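Local atomic coordinates of SufC protein (Thermus thermophilus, PDB entry 2D2E), a protein that binds and hydrolyses ATP as a cytoplasmic ABC-type ATPase, probably powering assembly of iron-sulfur clusters in the SUF system. Residues A[20-25]-A[43-48]; A[31-36]-A[204-209]; A[148-153]-A[170-175]; A[165-170]-A[180-185]; A[200-205]-A[233-238]. All coordinates share one frame; numbering follows the deposited sequence. Where two conformers were deposited one is given.

Interaction 1. Residues A[20-25]-A[43-48]; sequences KGVNLV and STLGKI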
# COMPACT_ATOMS: atom_id res chain seq x y z
N LYS A 20 3.62 -13.60 14.23
CA LYS A 20 4.57 -14.45 14.91
C LYS A 20 5.96 -14.48 14.32
O LYS A 20 6.43 -15.53 13.90
CB LYS A 20 3.98 -15.87 14.99
CG LYS A 20 2.67 -15.92 15.79
CD LYS A 20 1.95 -17.27 15.64
CE LYS A 20 0.69 -17.28 16.48
NZ LYS A 20 -0.15 -18.49 16.19
N GLY A 21 6.61 -13.31 14.29
CA GLY A 21 7.96 -13.22 13.78
C GLY A 21 8.03 -12.98 12.28
O GLY A 21 8.58 -13.79 11.54
N VAL A 22 7.47 -11.85 11.86
CA VAL A 22 7.43 -11.47 10.46
C VAL A 22 8.77 -10.88 10.03
O VAL A 22 9.29 -9.99 10.68
CB VAL A 22 6.35 -10.40 10.22
CG1 VAL A 22 6.37 -9.95 8.74
CG2 VAL A 22 4.97 -10.97 10.54
N ASN A 23 9.33 -11.43 8.96
CA ASN A 23 10.58 -10.92 8.38
C ASN A 23 10.25 -10.70 6.91
O ASN A 23 9.96 -11.65 6.20
CB ASN A 23 11.70 -11.93 8.55
CG ASN A 23 12.14 -12.04 9.99
OD1 ASN A 23 12.58 -11.06 10.58
ND2 ASN A 23 11.99 -13.23 10.57
N LEU A 24 10.30 -9.45 6.47
CA LEU A 24 9.94 -9.12 5.10
C LEU A 24 10.70 -7.87 4.68
O LEU A 24 10.55 -6.83 5.32
CB LEU A 24 8.42 -8.87 5.02
CG LEU A 24 7.73 -8.92 3.64
CD1 LEU A 24 6.23 -9.07 3.83
CD2 LEU A 24 8.03 -7.67 2.84
N VAL A 25 11.50 -7.97 3.63
CA VAL A 25 12.28 -6.82 3.13
C VAL A 25 11.87 -6.43 1.71
O VAL A 25 11.82 -7.29 0.83
CB VAL A 25 13.80 -7.17 3.08
CG1 VAL A 25 14.57 -6.04 2.44
CG2 VAL A 25 14.32 -7.38 4.49
N SER A 43 -3.10 -8.81 6.28
CA SER A 43 -3.78 -7.54 6.41
C SER A 43 -3.51 -6.89 7.76
O SER A 43 -3.49 -5.66 7.84
CB SER A 43 -5.28 -7.70 6.17
OG SER A 43 -5.53 -7.98 4.79
N THR A 44 -3.26 -7.71 8.78
CA THR A 44 -2.91 -7.17 10.09
C THR A 44 -1.55 -6.46 9.96
O THR A 44 -1.34 -5.38 10.54
CB THR A 44 -2.84 -8.29 11.13
OG1 THR A 44 -4.18 -8.72 11.44
CG2 THR A 44 -2.16 -7.80 12.43
N LEU A 45 -0.65 -7.06 9.18
CA LEU A 45 0.66 -6.43 8.97
C LEU A 45 0.48 -5.05 8.32
O LEU A 45 1.13 -4.07 8.71
CB LEU A 45 1.56 -7.29 8.08
CG LEU A 45 2.91 -6.64 7.72
CD1 LEU A 45 3.76 -6.44 8.98
CD2 LEU A 45 3.68 -7.52 6.74
N GLY A 46 -0.42 -4.96 7.35
CA GLY A 46 -0.66 -3.68 6.71
C GLY A 46 -1.18 -2.64 7.69
O GLY A 46 -0.79 -1.49 7.61
N LYS A 47 -2.04 -3.03 8.62
CA LYS A 47 -2.58 -2.06 9.56
C LYS A 47 -1.52 -1.58 10.54
O LYS A 47 -1.50 -0.40 10.92
CB LYS A 47 -3.76 -2.67 10.32
CG LYS A 47 -4.96 -2.94 9.43
CD LYS A 47 -6.06 -3.65 10.21
CE LYS A 47 -7.26 -3.91 9.31
NZ LYS A 47 -8.37 -4.62 10.02
N ILE A 48 -0.64 -2.50 10.94
CA ILE A 48 0.44 -2.16 11.85
C ILE A 48 1.42 -1.24 11.14
O ILE A 48 1.95 -0.32 11.74
CB ILE A 48 1.13 -3.44 12.35
CG1 ILE A 48 0.16 -4.18 13.28
CG2 ILE A 48 2.45 -3.10 13.07
CD1 ILE A 48 0.68 -5.47 13.84
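N23 OD1 accepts from two donors of strand 3-13, D8 N and R7 NH1, on the strand whose neighbouring residues V22 and L24 touch L45. The contact itself is apolar and rests on one methyl. L45 CD2 meets V22 CG1 at 4.1 Å and L24 CD1 at 4.2 Å, so it is shared between two residues that are neighbours on the same strand face. Both approaches are oblique, one branch across another. L45 reaches this place because its CG is anti to the backbone N (chi1 175°), which sends the isobutyl group out from the helix toward the strand. At 8.6 Å between the CA atoms of V22 and L45, the backbones stand a full side-chain layer apart. A G1 beta bulge interrupts the strand, with G21 and V22 both facing L9; G21 has phi 88°, where a CB would collide with the carbonyl O before it. L19 and M217 also pack on L45. S43 and T44, which bind ADP in another crystal of this protein, lie on the same helix. Such a helix, following the P-loop and covered by an antiparallel beta-sheet, is typical of the ABC ATPase nucleotide-binding fold.

Interaction 2. Residues A[31-36]-A[204-209]; sequences VHALMG and RILNYI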
# COMPACT_ATOMS: atom_id res chain seq x y z
N VAL A 31 8.88 -3.90 -6.42
CA VAL A 31 7.46 -4.04 -6.10
C VAL A 31 7.26 -5.50 -5.71
O VAL A 31 7.51 -6.42 -6.50
CB VAL A 31 6.54 -3.70 -7.29
CG1 VAL A 31 5.08 -3.97 -6.90
CG2 VAL A 31 6.70 -2.24 -7.68
N HIS A 32 6.87 -5.71 -4.46
CA HIS A 32 6.65 -7.07 -3.97
C HIS A 32 5.18 -7.31 -3.66
O HIS A 32 4.39 -6.36 -3.50
CB HIS A 32 7.42 -7.29 -2.68
CG HIS A 32 8.90 -7.34 -2.87
ND1 HIS A 32 9.74 -7.88 -1.92
CD2 HIS A 32 9.69 -6.89 -3.88
CE1 HIS A 32 11.00 -7.76 -2.34
NE2 HIS A 32 10.99 -7.16 -3.52
N ALA A 33 4.84 -8.60 -3.58
CA ALA A 33 3.49 -9.03 -3.22
C ALA A 33 3.53 -9.79 -1.88
O ALA A 33 4.51 -10.51 -1.60
CB ALA A 33 2.94 -9.98 -4.33
N LEU A 34 2.48 -9.63 -1.06
CA LEU A 34 2.34 -10.37 0.20
C LEU A 34 0.98 -11.06 0.08
O LEU A 34 -0.06 -10.39 0.08
CB LEU A 34 2.34 -9.45 1.43
CG LEU A 34 2.08 -10.20 2.75
CD1 LEU A 34 3.07 -11.34 2.99
CD2 LEU A 34 2.12 -9.19 3.88
N MET A 35 1.02 -12.38 -0.02
CA MET A 35 -0.18 -13.19 -0.17
C MET A 35 -0.39 -14.06 1.06
O MET A 35 0.47 -14.13 1.94
CB MET A 35 -0.04 -14.10 -1.41
CG MET A 35 0.12 -13.33 -2.70
SD MET A 35 0.14 -14.44 -4.12
CE MET A 35 -1.54 -15.02 -4.10
N GLY A 36 -1.55 -14.70 1.12
CA GLY A 36 -1.79 -15.58 2.24
C GLY A 36 -3.27 -15.82 2.44
O GLY A 36 -4.10 -15.14 1.84
N ARG A 204 -4.86 -12.64 -8.95
CA ARG A 204 -5.30 -11.80 -10.07
C ARG A 204 -4.57 -10.49 -10.33
O ARG A 204 -4.09 -10.26 -11.45
CB ARG A 204 -6.80 -11.50 -9.97
CG ARG A 204 -7.41 -10.94 -11.27
CD ARG A 204 -7.23 -11.93 -12.43
NE ARG A 204 -7.66 -13.28 -12.05
CZ ARG A 204 -8.93 -13.68 -11.98
NH1 ARG A 204 -9.91 -12.84 -12.28
NH2 ARG A 204 -9.21 -14.91 -11.56
N ILE A 205 -4.47 -9.63 -9.33
CA ILE A 205 -3.81 -8.34 -9.55
C ILE A 205 -2.37 -8.44 -10.03
O ILE A 205 -1.85 -7.51 -10.68
CB ILE A 205 -3.91 -7.45 -8.27
CG1 ILE A 205 -3.55 -5.99 -8.61
CG2 ILE A 205 -3.00 -8.00 -7.17
CD1 ILE A 205 -3.82 -5.02 -7.45
N LEU A 206 -1.72 -9.56 -9.73
CA LEU A 206 -0.33 -9.74 -10.09
C LEU A 206 -0.10 -10.00 -11.57
O LEU A 206 1.04 -10.07 -12.04
CB LEU A 206 0.30 -10.82 -9.21
CG LEU A 206 0.14 -10.49 -7.72
CD1 LEU A 206 0.76 -11.60 -6.86
CD2 LEU A 206 0.81 -9.15 -7.40
N ASN A 207 -1.20 -10.13 -12.31
CA ASN A 207 -1.11 -10.27 -13.76
C ASN A 207 -1.01 -8.85 -14.33
O ASN A 207 -0.57 -8.66 -15.47
CB ASN A 207 -2.34 -10.97 -14.31
CG ASN A 207 -2.40 -12.43 -13.90
OD1 ASN A 207 -1.45 -13.18 -14.12
ND2 ASN A 207 -3.51 -12.83 -13.30
N TYR A 208 -1.42 -7.85 -13.53
CA TYR A 208 -1.35 -6.46 -13.96
C TYR A 208 -0.15 -5.74 -13.34
O TYR A 208 0.40 -4.82 -13.94
CB TYR A 208 -2.64 -5.66 -13.61
CG TYR A 208 -3.91 -6.42 -13.86
CD1 TYR A 208 -4.84 -6.61 -12.85
CD2 TYR A 208 -4.16 -7.01 -15.11
CE1 TYR A 208 -5.99 -7.39 -13.06
CE2 TYR A 208 -5.31 -7.77 -15.33
CZ TYR A 208 -6.22 -7.96 -14.30
OH TYR A 208 -7.35 -8.75 -14.50
N ILE A 209 0.26 -6.18 -12.15
CA ILE A 209 1.43 -5.61 -11.46
C ILE A 209 2.38 -6.79 -11.29
O ILE A 209 2.21 -7.58 -10.37
CB ILE A 209 1.11 -5.11 -10.02
CG1 ILE A 209 -0.08 -4.15 -10.02
CG2 ILE A 209 2.34 -4.41 -9.44
CD1 ILE A 209 -0.47 -3.60 -8.62
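Two flat groups flank the line where V31, A33 and M35 meet L206 and I209, and neither bridges it. The Y208 ring carries R204 O over one face, 3.8 Å above its plane and displaced toward the rim, while K180 and A183 of helix 176-189 also pack on this tyrosine. On the other side of the strand, the H32 ring meets that of H215 with the planes about 30° apart; H32 ND1 is bonded to H215 NE2, and H32 NE2 to E30 OE1. The contact between segments 31-36 and 204-209 is apolar. L206 fits its isobutyl fork against A33, with CD1 3.7 Å and CD2 3.8 Å from A33 CB, so that both methyls straddle the small side chain. Strand 31-35 is the middle strand of the mixed sheet in the P-loop ATPase core, and segment 204-209 belongs to the connection between its two parallel neighbours, strands 195-199 and 213-218. L206 CD1 also comes within 4.0 Å of M35 SD, the two side chains passing in opposite senses. Further along, I209 turns CG2 toward the strand, that branch being anti to its own N, and meets V31 CG1 at 3.8 Å and roughly a right angle. The turn is closed by I205 O, which accepts from both Y208 N and I209 N.

Interaction 3. Residues A[148-153]-A[170-175]; sequences EKKRNE and TDSGLD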
# COMPACT_ATOMS: atom_id res chain seq x y z
N GLU A 148 -14.33 3.82 -7.04
CA GLU A 148 -14.15 5.26 -6.93
C GLU A 148 -13.22 5.70 -5.82
O GLU A 148 -12.45 6.63 -5.98
CB GLU A 148 -15.52 5.93 -6.77
N LYS A 149 -13.30 5.04 -4.66
CA LYS A 149 -12.43 5.41 -3.54
C LYS A 149 -10.99 5.04 -3.94
O LYS A 149 -10.03 5.76 -3.62
CB LYS A 149 -12.84 4.67 -2.27
N LYS A 150 -10.86 3.94 -4.68
CA LYS A 150 -9.53 3.50 -5.13
C LYS A 150 -8.91 4.51 -6.10
O LYS A 150 -7.72 4.80 -6.01
CB LYS A 150 -9.63 2.13 -5.82
CG LYS A 150 -10.01 0.95 -4.90
CD LYS A 150 -8.86 0.51 -3.96
CE LYS A 150 -9.29 -0.70 -3.13
NZ LYS A 150 -8.27 -1.16 -2.15
N ARG A 151 -9.71 5.05 -7.03
CA ARG A 151 -9.19 6.03 -7.98
C ARG A 151 -8.64 7.25 -7.26
O ARG A 151 -7.59 7.77 -7.63
CB ARG A 151 -10.28 6.49 -8.95
CG ARG A 151 -10.59 5.50 -10.05
CD ARG A 151 -11.37 6.16 -11.19
NE ARG A 151 -10.57 7.17 -11.90
CZ ARG A 151 -10.95 7.78 -13.02
NH1 ARG A 151 -12.11 7.49 -13.59
NH2 ARG A 151 -10.15 8.68 -13.59
N ASN A 152 -9.36 7.72 -6.24
CA ASN A 152 -8.93 8.87 -5.47
C ASN A 152 -7.63 8.59 -4.74
O ASN A 152 -6.77 9.45 -4.64
CB ASN A 152 -10.01 9.26 -4.45
CG ASN A 152 -9.65 10.51 -3.68
OD1 ASN A 152 -8.62 10.57 -3.00
ND2 ASN A 152 -10.50 11.53 -3.77
N GLU A 153 -7.50 7.38 -4.20
CA GLU A 153 -6.28 7.02 -3.48
C GLU A 153 -5.08 6.93 -4.43
O GLU A 153 -3.96 7.28 -4.06
CB GLU A 153 -6.44 5.67 -2.76
CG GLU A 153 -7.53 5.66 -1.70
CD GLU A 153 -7.55 4.36 -0.91
OE1 GLU A 153 -7.25 3.30 -1.50
OE2 GLU A 153 -7.89 4.41 0.29
N THR A 170 -6.99 -6.65 -0.82
CA THR A 170 -7.84 -7.79 -0.49
C THR A 170 -9.29 -7.36 -0.59
O THR A 170 -10.13 -8.13 -1.05
CB THR A 170 -7.59 -8.27 0.95
OG1 THR A 170 -6.21 -8.64 1.09
CG2 THR A 170 -8.47 -9.47 1.29
N ASP A 171 -9.59 -6.13 -0.19
CA ASP A 171 -10.99 -5.69 -0.23
C ASP A 171 -11.56 -5.50 -1.64
O ASP A 171 -12.77 -5.32 -1.80
CB ASP A 171 -11.15 -4.43 0.63
CG ASP A 171 -10.42 -3.22 0.05
OD1 ASP A 171 -9.51 -3.38 -0.80
OD2 ASP A 171 -10.76 -2.09 0.46
N SER A 172 -10.70 -5.58 -2.66
CA SER A 172 -11.18 -5.48 -4.05
C SER A 172 -11.59 -6.83 -4.63
O SER A 172 -12.30 -6.90 -5.63
CB SER A 172 -10.12 -4.85 -4.96
OG SER A 172 -9.99 -3.47 -4.68
N GLY A 173 -11.13 -7.91 -3.99
CA GLY A 173 -11.44 -9.24 -4.49
C GLY A 173 -11.07 -9.40 -5.96
O GLY A 173 -9.94 -9.09 -6.36
N LEU A 174 -12.02 -9.90 -6.75
CA LEU A 174 -11.79 -10.07 -8.19
C LEU A 174 -12.45 -8.97 -9.03
O LEU A 174 -12.81 -9.21 -10.19
CB LEU A 174 -12.28 -11.45 -8.64
CG LEU A 174 -11.48 -12.61 -8.04
CD1 LEU A 174 -12.04 -13.96 -8.52
CD2 LEU A 174 -10.00 -12.46 -8.45
N ASP A 175 -12.63 -7.79 -8.44
CA ASP A 175 -13.22 -6.63 -9.16
C ASP A 175 -12.10 -6.14 -10.08
O ASP A 175 -11.25 -5.34 -9.68
CB ASP A 175 -13.62 -5.56 -8.14
CG ASP A 175 -14.16 -4.28 -8.78
OD1 ASP A 175 -14.00 -4.09 -10.00
OD2 ASP A 175 -14.73 -3.46 -8.03
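K150 reaches from the first turns of helix 148-160 to D171 and S172, joining the helix that follows the ABC signature sequence to the segment that, by its sequence SGLD, corresponds to the D-loop of ABC ATPases. The tight part is concentrated at the end of one lysine. K150 NZ donates to D171 OD1 at 2.9 Å in a salt bridge, which D171 OD1 accepts with its syn lone pair, and the same nitrogen forms a second salt bridge, with E169 OE2. One ammonium is thus held by two carboxylates. Beside it, K150 CE lies 3.3 Å from S172 OG. The side chain is bent at chi2 (-74°) and extended beyond, which carries NZ to the loop although the CA atoms of K150 and S172 are 9.2 Å apart. The solvent side is marked by D171, which is exposed, and by the neighbouring E148 and K149, whose side chains are not modelled beyond CB. A methionine in place of K150 would probably leave the carboxylates of D171 and E169 without their common positive partner and let both turn more freely. On the loop side, a type II' turn from S172 to D175 is closed by D175 N on S172 O; G173, at phi 54°, occupies its second position. D171 CG sits between the backbone N and the carbonyl carbon (chi1 67°), and D171 OD2 remains 3.7 Å from K150 NZ.

Interaction 4. Residues A[165-170]-A[180-185]; sequences AVLDET and KVVARG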
# COMPACT_ATOMS: atom_id res chain seq x y z
N ALA A 165 5.03 2.42 -0.47
CA ALA A 165 3.57 2.32 -0.36
C ALA A 165 3.18 0.88 -0.11
O ALA A 165 3.66 -0.03 -0.78
CB ALA A 165 2.88 2.82 -1.65
N VAL A 166 2.28 0.70 0.85
CA VAL A 166 1.78 -0.64 1.21
C VAL A 166 0.32 -0.55 0.81
O VAL A 166 -0.43 0.26 1.37
CB VAL A 166 1.90 -0.89 2.73
CG1 VAL A 166 1.30 -2.27 3.09
CG2 VAL A 166 3.36 -0.84 3.14
N LEU A 167 -0.07 -1.34 -0.19
CA LEU A 167 -1.43 -1.31 -0.72
C LEU A 167 -2.15 -2.62 -0.53
O LEU A 167 -1.82 -3.61 -1.18
CB LEU A 167 -1.38 -0.99 -2.21
CG LEU A 167 -0.59 0.29 -2.44
CD1 LEU A 167 -0.48 0.53 -3.94
CD2 LEU A 167 -1.26 1.47 -1.75
N ASP A 168 -3.15 -2.62 0.34
CA ASP A 168 -3.86 -3.87 0.60
C ASP A 168 -5.11 -3.89 -0.29
O ASP A 168 -6.04 -3.09 -0.09
CB ASP A 168 -4.21 -3.96 2.08
CG ASP A 168 -4.80 -5.32 2.47
OD1 ASP A 168 -4.82 -5.65 3.68
OD2 ASP A 168 -5.26 -6.05 1.57
N GLU A 169 -5.11 -4.79 -1.29
CA GLU A 169 -6.19 -4.87 -2.25
C GLU A 169 -7.08 -6.08 -2.02
O GLU A 169 -7.82 -6.48 -2.92
CB GLU A 169 -5.64 -4.89 -3.68
CG GLU A 169 -4.66 -3.70 -3.95
CD GLU A 169 -5.26 -2.36 -3.53
OE1 GLU A 169 -4.55 -1.54 -2.92
OE2 GLU A 169 -6.45 -2.12 -3.81
N THR A 170 -6.99 -6.65 -0.82
CA THR A 170 -7.84 -7.79 -0.49
C THR A 170 -9.29 -7.36 -0.59
O THR A 170 -10.13 -8.13 -1.05
CB THR A 170 -7.59 -8.27 0.95
OG1 THR A 170 -6.21 -8.64 1.09
CG2 THR A 170 -8.47 -9.47 1.29
N LYS A 180 -7.23 -3.03 -11.70
CA LYS A 180 -6.49 -2.37 -12.77
C LYS A 180 -6.16 -0.92 -12.44
O LYS A 180 -5.12 -0.42 -12.86
CB LYS A 180 -7.24 -2.49 -14.10
CG LYS A 180 -7.07 -3.88 -14.71
CD LYS A 180 -7.55 -3.95 -16.15
CE LYS A 180 -7.15 -5.27 -16.79
NZ LYS A 180 -7.72 -5.41 -18.15
N VAL A 181 -7.04 -0.24 -11.71
CA VAL A 181 -6.78 1.15 -11.32
C VAL A 181 -5.55 1.19 -10.42
O VAL A 181 -4.67 2.05 -10.57
CB VAL A 181 -7.97 1.73 -10.55
CG1 VAL A 181 -7.51 2.94 -9.74
CG2 VAL A 181 -9.07 2.14 -11.53
N VAL A 182 -5.49 0.28 -9.45
CA VAL A 182 -4.34 0.25 -8.58
C VAL A 182 -3.08 -0.12 -9.37
O VAL A 182 -2.02 0.45 -9.15
CB VAL A 182 -4.59 -0.70 -7.39
CG1 VAL A 182 -3.34 -0.83 -6.50
CG2 VAL A 182 -5.73 -0.14 -6.55
N ALA A 183 -3.17 -1.09 -10.27
CA ALA A 183 -1.99 -1.47 -11.06
C ALA A 183 -1.48 -0.30 -11.88
O ALA A 183 -0.28 -0.10 -12.01
CB ALA A 183 -2.32 -2.65 -11.97
N ARG A 184 -2.39 0.48 -12.46
CA ARG A 184 -1.97 1.62 -13.27
C ARG A 184 -1.15 2.56 -12.42
O ARG A 184 -0.09 3.04 -12.84
CB ARG A 184 -3.19 2.36 -13.84
CG ARG A 184 -2.81 3.61 -14.63
CD ARG A 184 -3.97 4.13 -15.45
NE ARG A 184 -4.41 3.13 -16.43
CZ ARG A 184 -5.13 3.41 -17.51
NH1 ARG A 184 -5.49 4.67 -17.77
NH2 ARG A 184 -5.49 2.44 -18.34
N GLY A 185 -1.62 2.80 -11.20
CA GLY A 185 -0.89 3.68 -10.30
C GLY A 185 0.45 3.10 -9.87
O GLY A 185 1.48 3.79 -9.92
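Segments 165-170 and 180-185 come closest at E169, just past the strand end, and V182, whose CA atoms are 8.3 Å apart, a spacing filled by a single layer of side chains. V182 is the one residue of the helix segment in contact. Its two methyls lie over one face of the E169 carboxylate: CG2 is 3.5 Å from E169 OE2, and CG1 is 3.8 Å from E169 OE1. A bend at chi2 (-50°) folds the glutamate back so that this face is presented to the valine, while the polar end is held by K150. L167 adds CD1, 4.1 Å from V182 CG1, the two side chains lying alongside with opposite sense. Strand 164-168, helix 176-189 and strand 195-199 form a beta-alpha-beta unit, and the sequence AVLDE matches the Walker B motif of P-loop ATPases. The strand end is shaped by an Asx turn, in which D168 OD2 accepts from T170 N at 3.0 Å, a nearly straight bond (N-H...O 162°) that also meets the oxygen close to its C-O axis. The same oxygen takes T170 OG1 at 2.8 Å on its syn lone pair. This double hold fixes the rotation of the carboxylate, leaving D168 OD1 for a hydrogen bond with S43 OG of the P-loop helix.

Interaction 5. Residues A[200-205]-A[233-238]; sequences THYQRI and ELEAKG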
# COMPACT_ATOMS: atom_id res chain seq x y z
N THR A 200 -2.51 -9.10 -1.00
CA THR A 200 -3.67 -9.62 -1.70
C THR A 200 -3.90 -11.09 -1.34
O THR A 200 -2.97 -11.79 -0.92
CB THR A 200 -3.42 -9.48 -3.24
OG1 THR A 200 -4.56 -9.90 -3.97
CG2 THR A 200 -2.24 -10.34 -3.66
N HIS A 201 -5.15 -11.54 -1.47
CA HIS A 201 -5.47 -12.94 -1.23
C HIS A 201 -5.41 -13.65 -2.58
O HIS A 201 -4.81 -14.72 -2.72
CB HIS A 201 -6.88 -13.09 -0.64
CG HIS A 201 -7.26 -14.52 -0.41
ND1 HIS A 201 -8.18 -15.19 -1.18
CD2 HIS A 201 -6.77 -15.43 0.46
CE1 HIS A 201 -8.25 -16.45 -0.79
NE2 HIS A 201 -7.40 -16.62 0.21
N TYR A 202 -6.02 -13.04 -3.59
CA TYR A 202 -6.04 -13.60 -4.95
C TYR A 202 -4.81 -13.18 -5.74
O TYR A 202 -4.30 -12.08 -5.58
CB TYR A 202 -7.25 -13.11 -5.74
CG TYR A 202 -8.55 -13.62 -5.20
CD1 TYR A 202 -9.46 -12.76 -4.57
CD2 TYR A 202 -8.89 -14.96 -5.32
CE1 TYR A 202 -10.66 -13.22 -4.07
CE2 TYR A 202 -10.11 -15.44 -4.80
CZ TYR A 202 -10.98 -14.56 -4.19
OH TYR A 202 -12.19 -15.02 -3.70
N GLN A 203 -4.37 -14.05 -6.63
CA GLN A 203 -3.23 -13.75 -7.48
C GLN A 203 -3.57 -12.76 -8.61
O GLN A 203 -2.68 -12.12 -9.15
CB GLN A 203 -2.74 -15.05 -8.14
CG GLN A 203 -1.53 -14.90 -9.09
CD GLN A 203 -1.88 -14.60 -10.55
OE1 GLN A 203 -3.04 -14.66 -10.97
NE2 GLN A 203 -0.87 -14.28 -11.32
N ARG A 204 -4.86 -12.64 -8.95
CA ARG A 204 -5.30 -11.80 -10.07
C ARG A 204 -4.57 -10.49 -10.33
O ARG A 204 -4.09 -10.26 -11.45
CB ARG A 204 -6.80 -11.50 -9.97
CG ARG A 204 -7.41 -10.94 -11.27
CD ARG A 204 -7.23 -11.93 -12.43
NE ARG A 204 -7.66 -13.28 -12.05
CZ ARG A 204 -8.93 -13.68 -11.98
NH1 ARG A 204 -9.91 -12.84 -12.28
NH2 ARG A 204 -9.21 -14.91 -11.56
N ILE A 205 -4.47 -9.63 -9.33
CA ILE A 205 -3.81 -8.34 -9.55
C ILE A 205 -2.37 -8.44 -10.03
O ILE A 205 -1.85 -7.51 -10.68
CB ILE A 205 -3.91 -7.45 -8.27
CG1 ILE A 205 -3.55 -5.99 -8.61
CG2 ILE A 205 -3.00 -8.00 -7.17
CD1 ILE A 205 -3.82 -5.02 -7.45
N GLU A 233 1.43 -20.57 -9.06
CA GLU A 233 1.17 -21.93 -8.60
C GLU A 233 0.17 -21.92 -7.46
O GLU A 233 -0.68 -22.79 -7.37
CB GLU A 233 2.48 -22.62 -8.20
CG GLU A 233 2.26 -24.13 -8.01
CD GLU A 233 3.53 -24.95 -8.07
OE1 GLU A 233 3.42 -26.19 -8.18
OE2 GLU A 233 4.64 -24.36 -8.01
N LEU A 234 0.24 -20.91 -6.59
CA LEU A 234 -0.72 -20.78 -5.50
C LEU A 234 -2.12 -20.59 -6.05
O LEU A 234 -3.09 -21.14 -5.52
CB LEU A 234 -0.39 -19.57 -4.61
CG LEU A 234 0.36 -19.80 -3.31
CD1 LEU A 234 0.65 -18.44 -2.68
CD2 LEU A 234 -0.48 -20.65 -2.36
N GLU A 235 -2.26 -19.80 -7.11
CA GLU A 235 -3.58 -19.60 -7.67
C GLU A 235 -4.11 -20.90 -8.29
O GLU A 235 -5.29 -21.24 -8.14
CB GLU A 235 -3.55 -18.49 -8.71
CG GLU A 235 -4.92 -17.94 -9.06
CD GLU A 235 -5.70 -17.43 -7.85
OE1 GLU A 235 -5.12 -16.92 -6.83
OE2 GLU A 235 -6.94 -17.50 -7.90
N ALA A 236 -3.25 -21.65 -8.96
CA ALA A 236 -3.67 -22.91 -9.58
C ALA A 236 -4.02 -23.99 -8.56
O ALA A 236 -5.05 -24.66 -8.69
CB ALA A 236 -2.57 -23.42 -10.52
N LYS A 237 -3.18 -24.14 -7.54
CA LYS A 237 -3.37 -25.20 -6.55
C LYS A 237 -4.05 -24.88 -5.23
O LYS A 237 -4.60 -25.78 -4.60
CB LYS A 237 -2.03 -25.87 -6.24
CG LYS A 237 -1.48 -26.65 -7.42
CD LYS A 237 -0.08 -27.17 -7.13
CE LYS A 237 0.47 -27.99 -8.29
NZ LYS A 237 1.91 -28.32 -8.07
N GLY A 238 -3.99 -23.62 -4.80
CA GLY A 238 -4.62 -23.25 -3.55
C GLY A 238 -3.66 -23.15 -2.36
O GLY A 238 -2.55 -23.69 -2.37
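An irregular loop, 200-205, passes the last turn of helix 228-237 with the CA atoms of Q203 and E235 only 5.9 Å apart; at G238 the chain leaves the helix with phi 100°, and G238 takes the N-cap position of the next helix. The approach is close enough for a helix side chain to bond the loop backbone directly. Q203 N donates to E235 OE1 at 3.0 Å with an N-H...O angle of 161°. The N-H comes down on the oxygen from above the carboxylate plane. E235 gets there with CG anti to its N and a bend at chi2, a shape that also lays its aliphatic part on Q203: E235 CB is 3.6 Å from Q203 CB. The second oxygen, OE2, is placed at the edge of the Y202 ring, 4.1 Å from CD2 and near the ring plane. Q203 sends its amide elsewhere, NE2 bonding N207 OD1. The loop is braced from within by T200 OG1, which donates to Y202 O at 2.7 Å in the carbonyl plane. Replacing E235 by an alanine would probably leave Q203 N without its acceptor and remove the carboxylate from beside the edge of Y202. On the helix, K237 NZ and E233 OE1 form a salt bridge one turn apart. Beginning with T200 and H201 just after strand 195-199, the loop corresponds in position and sequence to the switch (H-loop) region of ABC ATPases, held here against the C-terminal helices.

Overall arrangement
From the N terminus, interaction 1 closes a short loop from strand 16-27 to the P-loop helix 42-50. Strand 31-35 lies inside that loop and opens interaction 2, so the two cross; interaction 2 closes 168 residues later, binding the central strand to the connection after strand 195-199. Nested within it are interactions 3 and 4, which cross each other and share T170: one ties helix 148-160 to the loop after strand 164-168, the other that strand to helix 176-189. Interaction 5 begins where interaction 2 ends, sharing R204 and I205, and attaches helix 228-237, the last but one. Interactions 1 and 4 meet where the P-loop helix touches the end of strand 164-168.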